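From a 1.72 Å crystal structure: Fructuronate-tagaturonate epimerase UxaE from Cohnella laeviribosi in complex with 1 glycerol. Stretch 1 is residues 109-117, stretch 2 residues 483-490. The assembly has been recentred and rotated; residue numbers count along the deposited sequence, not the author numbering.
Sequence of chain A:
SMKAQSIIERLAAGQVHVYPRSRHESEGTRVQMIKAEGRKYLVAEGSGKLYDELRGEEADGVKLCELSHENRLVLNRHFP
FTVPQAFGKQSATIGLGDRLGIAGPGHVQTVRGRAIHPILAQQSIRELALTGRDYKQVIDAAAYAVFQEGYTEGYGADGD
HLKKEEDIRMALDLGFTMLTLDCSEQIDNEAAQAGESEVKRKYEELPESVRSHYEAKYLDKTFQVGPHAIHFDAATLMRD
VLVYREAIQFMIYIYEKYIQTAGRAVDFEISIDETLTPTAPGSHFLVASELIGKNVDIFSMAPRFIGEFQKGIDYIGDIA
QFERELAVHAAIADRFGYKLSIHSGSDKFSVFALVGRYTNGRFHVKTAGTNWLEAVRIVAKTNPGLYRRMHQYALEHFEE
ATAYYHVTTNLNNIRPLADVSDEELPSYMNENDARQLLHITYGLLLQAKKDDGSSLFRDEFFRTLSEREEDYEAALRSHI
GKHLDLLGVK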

# COMPACT_ATOMS: atom_id res chain seq x y z
N GLN A 109 -4.55 15.30 2.36
CA GLN A 109 -5.75 16.04 2.75
C GLN A 109 -6.72 15.18 3.55
O GLN A 109 -7.43 15.70 4.42
CB GLN A 109 -6.46 16.60 1.51
CG GLN A 109 -5.67 17.68 0.78
CD GLN A 109 -6.05 17.74 -0.68
OE1 GLN A 109 -7.05 17.16 -1.09
NE2 GLN A 109 -5.25 18.43 -1.48
N THR A 110 -6.74 13.88 3.27
CA THR A 110 -7.67 12.98 3.95
C THR A 110 -7.22 12.68 5.38
O THR A 110 -8.05 12.64 6.29
CB THR A 110 -7.81 11.68 3.16
OG1 THR A 110 -8.23 11.99 1.82
CG2 THR A 110 -8.85 10.76 3.83
N VAL A 111 -5.92 12.46 5.61
CA VAL A 111 -5.48 12.12 6.95
C VAL A 111 -5.21 13.34 7.81
O VAL A 111 -5.09 13.20 9.04
CB VAL A 111 -4.22 11.22 6.95
CG1 VAL A 111 -4.51 9.89 6.26
CG2 VAL A 111 -3.02 11.94 6.31
N ARG A 112 -5.10 14.53 7.22
CA ARG A 112 -4.93 15.76 7.99
C ARG A 112 -6.06 15.88 9.02
O ARG A 112 -7.23 15.74 8.69
CB ARG A 112 -4.93 16.97 7.05
CG ARG A 112 -4.89 18.33 7.73
CD ARG A 112 -5.22 19.44 6.71
NE ARG A 112 -4.23 19.52 5.65
CZ ARG A 112 -4.50 19.76 4.36
NH1 ARG A 112 -5.76 19.93 3.95
NH2 ARG A 112 -3.51 19.81 3.49
N GLY A 113 -5.68 16.08 10.28
CA GLY A 113 -6.67 16.23 11.32
C GLY A 113 -7.29 14.95 11.83
O GLY A 113 -8.28 15.01 12.58
N ARG A 114 -6.75 13.80 11.46
CA ARG A 114 -7.22 12.50 11.93
C ARG A 114 -6.09 11.78 12.65
O ARG A 114 -4.91 11.97 12.34
CB ARG A 114 -7.73 11.64 10.75
CG ARG A 114 -8.50 12.48 9.77
CD ARG A 114 -9.58 11.74 9.09
NE ARG A 114 -10.44 10.96 9.97
CZ ARG A 114 -11.62 10.48 9.59
NH1 ARG A 114 -12.06 10.75 8.37
NH2 ARG A 114 -12.35 9.73 10.42
N ALA A 115 -6.45 10.94 13.62
CA ALA A 115 -5.46 10.26 14.44
C ALA A 115 -5.01 8.97 13.74
O ALA A 115 -5.32 7.85 14.15
CB ALA A 115 -6.01 9.97 15.83
N ILE A 116 -4.29 9.16 12.64
CA ILE A 116 -3.74 8.04 11.89
C ILE A 116 -2.53 8.55 11.13
O ILE A 116 -2.49 9.70 10.70
CB ILE A 116 -4.80 7.40 10.95
CG1 ILE A 116 -4.27 6.06 10.39
CG2 ILE A 116 -5.19 8.36 9.84
CD1 ILE A 116 -5.38 5.17 9.80
N HIS A 117 -1.52 7.69 11.01
CA HIS A 117 -0.29 8.05 10.31
C HIS A 117 -0.32 7.46 8.92
O HIS A 117 -0.62 6.27 8.77
CB HIS A 117 0.94 7.52 11.05
CG HIS A 117 1.06 8.03 12.44
ND1 HIS A 117 1.33 9.35 12.72
CD2 HIS A 117 0.96 7.40 13.64
CE1 HIS A 117 1.38 9.52 14.03
NE2 HIS A 117 1.17 8.35 14.61
N HIS A 483 -13.45 5.18 4.42
CA HIS A 483 -12.68 4.10 5.04
C HIS A 483 -12.30 4.46 6.47
O HIS A 483 -12.49 3.66 7.40
CB HIS A 483 -11.40 3.82 4.24
CG HIS A 483 -11.61 3.12 2.93
ND1 HIS A 483 -12.20 3.72 1.84
CD2 HIS A 483 -11.28 1.87 2.53
CE1 HIS A 483 -12.23 2.87 0.83
NE2 HIS A 483 -11.68 1.74 1.22
N LEU A 484 -11.74 5.65 6.66
CA LEU A 484 -11.29 6.05 7.99
C LEU A 484 -12.46 6.18 8.96
O LEU A 484 -12.37 5.75 10.11
CB LEU A 484 -10.51 7.37 7.91
CG LEU A 484 -9.27 7.34 7.01
CD1 LEU A 484 -8.59 8.70 7.02
CD2 LEU A 484 -8.34 6.26 7.49
N ASP A 485 -13.58 6.75 8.50
CA ASP A 485 -14.77 6.89 9.33
C ASP A 485 -15.27 5.53 9.82
O ASP A 485 -15.58 5.37 11.01
CB ASP A 485 -15.87 7.60 8.54
CG ASP A 485 -15.54 9.07 8.29
OD1 ASP A 485 -14.57 9.58 8.89
OD2 ASP A 485 -16.26 9.71 7.49
N LEU A 486 -15.35 4.55 8.92
CA LEU A 486 -15.87 3.24 9.33
C LEU A 486 -14.87 2.48 10.19
O LEU A 486 -15.27 1.65 11.02
CB LEU A 486 -16.27 2.42 8.10
CG LEU A 486 -17.55 2.90 7.43
CD1 LEU A 486 -17.72 2.25 6.07
CD2 LEU A 486 -18.71 2.56 8.34
N LEU A 487 -13.57 2.73 10.01
CA LEU A 487 -12.58 2.14 10.90
C LEU A 487 -12.62 2.75 12.29
O LEU A 487 -11.98 2.21 13.19
CB LEU A 487 -11.17 2.30 10.33
CG LEU A 487 -10.84 1.37 9.15
CD1 LEU A 487 -9.69 1.92 8.31
CD2 LEU A 487 -10.52 -0.03 9.64
N GLY A 488 -13.34 3.85 12.47
CA GLY A 488 -13.38 4.52 13.76
C GLY A 488 -12.25 5.48 14.05
O GLY A 488 -12.03 5.84 15.21
N VAL A 489 -11.53 5.91 13.02
CA VAL A 489 -10.39 6.79 13.23
C VAL A 489 -10.86 8.13 13.78
O VAL A 489 -11.72 8.78 13.19
CB VAL A 489 -9.62 6.99 11.93
CG1 VAL A 489 -8.52 8.04 12.14
CG2 VAL A 489 -9.06 5.68 11.45
N LYS A 490 -10.24 8.55 14.89
CA LYS A 490 -10.49 9.82 15.57
C LYS A 490 -11.90 9.92 16.14
O LYS A 490 -12.89 9.77 15.42
CB LYS A 490 -10.23 11.01 14.63
CG LYS A 490 -10.79 12.29 15.23
CD LYS A 490 -10.49 13.53 14.41
CE LYS A 490 -9.82 14.60 15.28
NZ LYS A 490 -8.38 14.36 15.63

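Two chain segments more than 360 residues apart meet here, each leaving a helix. Stretch 1 ends its helix at Val111 and runs on as a loop, while stretch 2, the C-terminal end of the deposited chain, finishes its helix in a Schellman motif at Gly488. The CA atoms of Val111 and Leu484 are 8.5 Å apart, room for side chains between them; those of Ala115 and Lys490 come within 5.2 Å.

Thr110 contributes its methyl, with CG2 3.8 Å from Leu484 CD1, while its hydroxyl is hydrogen-bonded elsewhere in the structure. Val111 adds a looser apolar contact, CG1 to Leu484 CD1 at 4.3 Å. A type II turn from Val111 to Arg114 then bends the chain, with Arg114 N hydrogen-bonded to Val111 O at 3.0 Å. Gly113 sits in it with positive phi, a conformation that favours glycine, and its carbonyl O accepts a weak hydrogen bond from Lys490 NZ at 3.1 Å.

Arg114 is the centre of the contact, long enough to carry its charge to the end of the other helix. Arg114 NH1 and NH2 both donate to Asp485 OD1, at 2.8 and 2.7 Å, forming a salt bridge, and Arg114 NH2 also donates to Val489 O at 3.0 Å. These acceptors lie near the guanidinium plane, where N-H bonds point, leaving one flat face to pack over Leu484 CB, 3.7 Å from Arg114 CZ. NE, though buried by the contact, has no partner.

Ala115 meets stretch 2 mainly through its backbone: its N lies 3.9 Å from Lys490 CB and its O 3.8 Å from Val489 CG1, while its methyl points sideways. The CA-to-CB bond of Ile116 points toward stretch 2, and its branched hydrocarbon side chain suits this buried place, with Ile116 CD1 3.9 Å from Leu484 CD2 and Ile116 CB 4.0 Å from Val489 CG1. Leu484 thus links helix and loop contacts.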